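Local coordinates for protein eukaryotic translation initiation factor 2A (Schizosaccharomyces pombe, PDB 3WJ9) that probably directs initiator methionyl-tRNA to the small ribosomal subunit on a few specific mRNAs, this chain being its beta-propeller part, at residues G190-V195 and T211-D216. Sequence-based numbering, arbitrary orientation.
Sequences GAPASV and TFFKAD
The open end of a beta hairpin in one propeller blade brings Ala193, at the start of strand 193-199, against Phe212, at the end of strand 206-212. They form an antiparallel hydrogen-bonded pair, with CA atoms 4.8 Å apart. Ala193 O takes two donors: Phe212 N, in the backbone hydrogen bond of the pair, and Thr211 OG1 at 2.6 Å, which sits above the carbonyl plane. With OG1 anti to its own backbone N (chi1 -158°), Thr211 brings the hydroxyl to the same carbonyl oxygen that Phe212 N uses. Ser194 faces Thr211 as the neighbouring non-hydrogen-bonded pair, and Ser194 OG is hydrogen-bonded to Lys210 O. The blade is a four-stranded antiparallel sheet, as in WD-repeat propellers, in which 193-199 is third and 206-212 fourth, at an edge of the sheet. On the face carrying Ala193 and Phe212, Ala193 CB meets Ala215 CB at 3.6 Å, where the chain has bent past the strand end, and Phe184 of strand 180-185 also touches Ala193. The Phe212 ring crosses Val195 obliquely, CE1 lying 3.6 Å from Val195 CG2, and meets the ring of Tyr244 with planes at about 50°. An alanine in place of Phe212 would probably open a gap beside Val195 and Tyr244, leaving Val195 CG2 without its aromatic neighbour. Beyond the paired residues Pro192 and Phe213 lie side by side and point the same way, with Pro192 CG 3.4 Å from Phe213 CE1.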
ATOM      1  N   GLY A 190     -14.256   4.841  30.940  1.00102.35           N
ATOM      2  CA  GLY A 190     -15.054   3.720  31.400  1.00 92.76           C
ATOM      3  C   GLY A 190     -15.273   2.652  30.346  1.00105.40           C
ATOM      4  O   GLY A 190     -16.138   1.791  30.496  1.00 89.54           O
ATOM      5  N   ALA A 191     -14.486   2.704  29.278  1.00112.24           N
ATOM      6  CA  ALA A 191     -14.627   1.748  28.188  1.00103.63           C
ATOM      7  C   ALA A 191     -13.311   1.546  27.451  1.00 93.16           C
ATOM      8  O   ALA A 191     -12.576   2.497  27.203  1.00 93.81           O
ATOM      9  CB  ALA A 191     -15.709   2.205  27.222  1.00 93.05           C
ATOM     10  N   PRO A 192     -13.011   0.293  27.098  1.00 88.04           N
ATOM     11  CA  PRO A 192     -11.805  -0.018  26.336  1.00 64.96           C
ATOM     12  C   PRO A 192     -12.052   0.151  24.843  1.00 73.73           C
ATOM     13  O   PRO A 192     -13.183   0.424  24.442  1.00 76.36           O
ATOM     14  CB  PRO A 192     -11.532  -1.484  26.694  1.00 80.37           C
ATOM     15  CG  PRO A 192     -12.760  -1.970  27.452  1.00 80.81           C
ATOM     16  CD  PRO A 192     -13.806  -0.915  27.358  1.00 80.92           C
ATOM     17  N   ALA A 193     -11.010   0.003  24.033  1.00 78.60           N
ATOM     18  CA  ALA A 193     -11.175   0.082  22.590  1.00 78.09           C
ATOM     19  C   ALA A 193     -11.866  -1.172  22.075  1.00 77.13           C
ATOM     20  O   ALA A 193     -11.910  -2.187  22.765  1.00 78.48           O
ATOM     21  CB  ALA A 193      -9.838   0.272  21.911  1.00 79.28           C
ATOM     22  N   SER A 194     -12.404  -1.100  20.862  1.00 68.96           N
ATOM     23  CA  SER A 194     -13.120  -2.234  20.292  1.00 75.03           C
ATOM     24  C   SER A 194     -12.879  -2.393  18.792  1.00 81.38           C
ATOM     25  O   SER A 194     -12.626  -1.421  18.082  1.00 86.50           O
ATOM     26  CB  SER A 194     -14.620  -2.100  20.562  1.00 82.66           C
ATOM     27  OG  SER A 194     -15.330  -3.207  20.033  1.00 91.56           O
ATOM     28  N   VAL A 195     -12.961  -3.638  18.328  1.00 80.70           N
ATOM     29  CA  VAL A 195     -12.819  -3.972  16.916  1.00 72.77           C
ATOM     30  C   VAL A 195     -14.052  -4.747  16.451  1.00 78.12           C
ATOM     31  O   VAL A 195     -14.557  -5.607  17.169  1.00 73.69           O
ATOM     32  CB  VAL A 195     -11.543  -4.806  16.657  1.00 60.64           C
ATOM     33  CG1 VAL A 195     -11.513  -5.341  15.232  1.00 50.16           C
ATOM     34  CG2 VAL A 195     -10.300  -3.980  16.945  1.00 64.63           C
ATOM     35  N   THR A 211     -13.514  -6.395  22.151  1.00 82.88           N
ATOM     36  CA  THR A 211     -13.035  -5.167  22.776  1.00 79.02           C
ATOM     37  C   THR A 211     -11.596  -5.331  23.272  1.00 75.20           C
ATOM     38  O   THR A 211     -11.151  -6.441  23.570  1.00 73.20           O
ATOM     39  CB  THR A 211     -13.963  -4.723  23.936  1.00 81.34           C
ATOM     40  OG1 THR A 211     -13.791  -3.323  24.188  1.00 71.82           O
ATOM     41  CG2 THR A 211     -13.686  -5.503  25.196  1.00 77.81           C
ATOM     42  N   PHE A 212     -10.864  -4.219  23.325  1.00 74.37           N
ATOM     43  CA  PHE A 212      -9.439  -4.240  23.650  1.00 82.14           C
ATOM     44  C   PHE A 212      -9.030  -3.070  24.544  1.00 89.56           C
ATOM     45  O   PHE A 212      -9.575  -1.977  24.440  1.00 95.78           O
ATOM     46  CB  PHE A 212      -8.602  -4.228  22.369  1.00 89.23           C
ATOM     47  CG  PHE A 212      -8.868  -5.395  21.458  1.00 94.30           C
ATOM     48  CD1 PHE A 212      -9.852  -5.322  20.485  1.00 82.66           C
ATOM     49  CD2 PHE A 212      -8.136  -6.567  21.575  1.00 91.12           C
ATOM     50  CE1 PHE A 212     -10.103  -6.393  19.649  1.00 78.38           C
ATOM     51  CE2 PHE A 212      -8.382  -7.641  20.738  1.00 85.87           C
ATOM     52  CZ  PHE A 212      -9.366  -7.553  19.774  1.00 85.93           C
ATOM     53  N   PHE A 213      -8.032  -3.304  25.390  1.00 93.47           N
ATOM     54  CA  PHE A 213      -7.673  -2.379  26.463  1.00 89.27           C
ATOM     55  C   PHE A 213      -6.332  -1.715  26.232  1.00 99.13           C
ATOM     56  O   PHE A 213      -5.479  -2.250  25.522  1.00107.81           O
ATOM     57  CB  PHE A 213      -7.644  -3.107  27.803  1.00 93.18           C
ATOM     58  CG  PHE A 213      -8.805  -4.005  28.009  1.00 84.48           C
ATOM     59  CD1 PHE A 213      -9.859  -3.602  28.799  1.00 74.32           C
ATOM     60  CD2 PHE A 213      -8.855  -5.253  27.406  1.00 77.20           C
ATOM     61  CE1 PHE A 213     -10.929  -4.419  28.982  1.00 77.19           C
ATOM     62  CE2 PHE A 213      -9.927  -6.062  27.587  1.00 73.69           C
ATOM     63  CZ  PHE A 213     -10.962  -5.640  28.372  1.00 76.24           C
ATOM     64  N   LYS A 214      -6.156  -0.551  26.851  1.00 90.57           N
ATOM     65  CA  LYS A 214      -4.957   0.254  26.672  1.00104.62           C
ATOM     66  C   LYS A 214      -4.693   0.451  25.187  1.00105.30           C
ATOM     67  O   LYS A 214      -3.551   0.410  24.739  1.00 91.88           O
ATOM     68  CB  LYS A 214      -3.755  -0.404  27.353  1.00105.96           C
ATOM     69  CG  LYS A 214      -3.832  -0.410  28.870  1.00 89.94           C
ATOM     70  CD  LYS A 214      -2.833  -1.381  29.470  1.00 97.64           C
ATOM     71  CE  LYS A 214      -1.408  -1.006  29.102  1.00 93.22           C
ATOM     72  NZ  LYS A 214      -0.431  -1.964  29.684  1.00 81.08           N
ATOM     73  N   ALA A 215      -5.763   0.640  24.424  1.00 99.94           N
ATOM     74  CA  ALA A 215      -5.648   0.739  22.976  1.00 89.95           C
ATOM     75  C   ALA A 215      -6.203   2.057  22.455  1.00 77.75           C
ATOM     76  O   ALA A 215      -7.415   2.276  22.442  1.00 69.48           O
ATOM     77  CB  ALA A 215      -6.352  -0.432  22.312  1.00 88.48           C
ATOM     78  N   ASP A 216      -5.302   2.933  22.031  1.00 95.12           N
ATOM     79  CA  ASP A 216      -5.689   4.207  21.443  1.00 74.15           C
ATOM     80  C   ASP A 216      -5.692   4.091  19.926  1.00 84.34           C
ATOM     81  O   ASP A 216      -6.432   4.790  19.235  1.00 92.11           O
ATOM     82  CB  ASP A 216      -4.738   5.317  21.889  1.00 82.49           C
ATOM     83  CG  ASP A 216      -4.331   5.185  23.345  1.00 86.84           C
ATOM     84  OD1 ASP A 216      -5.206   4.886  24.185  1.00100.94           O
ATOM     85  OD2 ASP A 216      -3.135   5.376  23.646  1.00 79.31           O
TER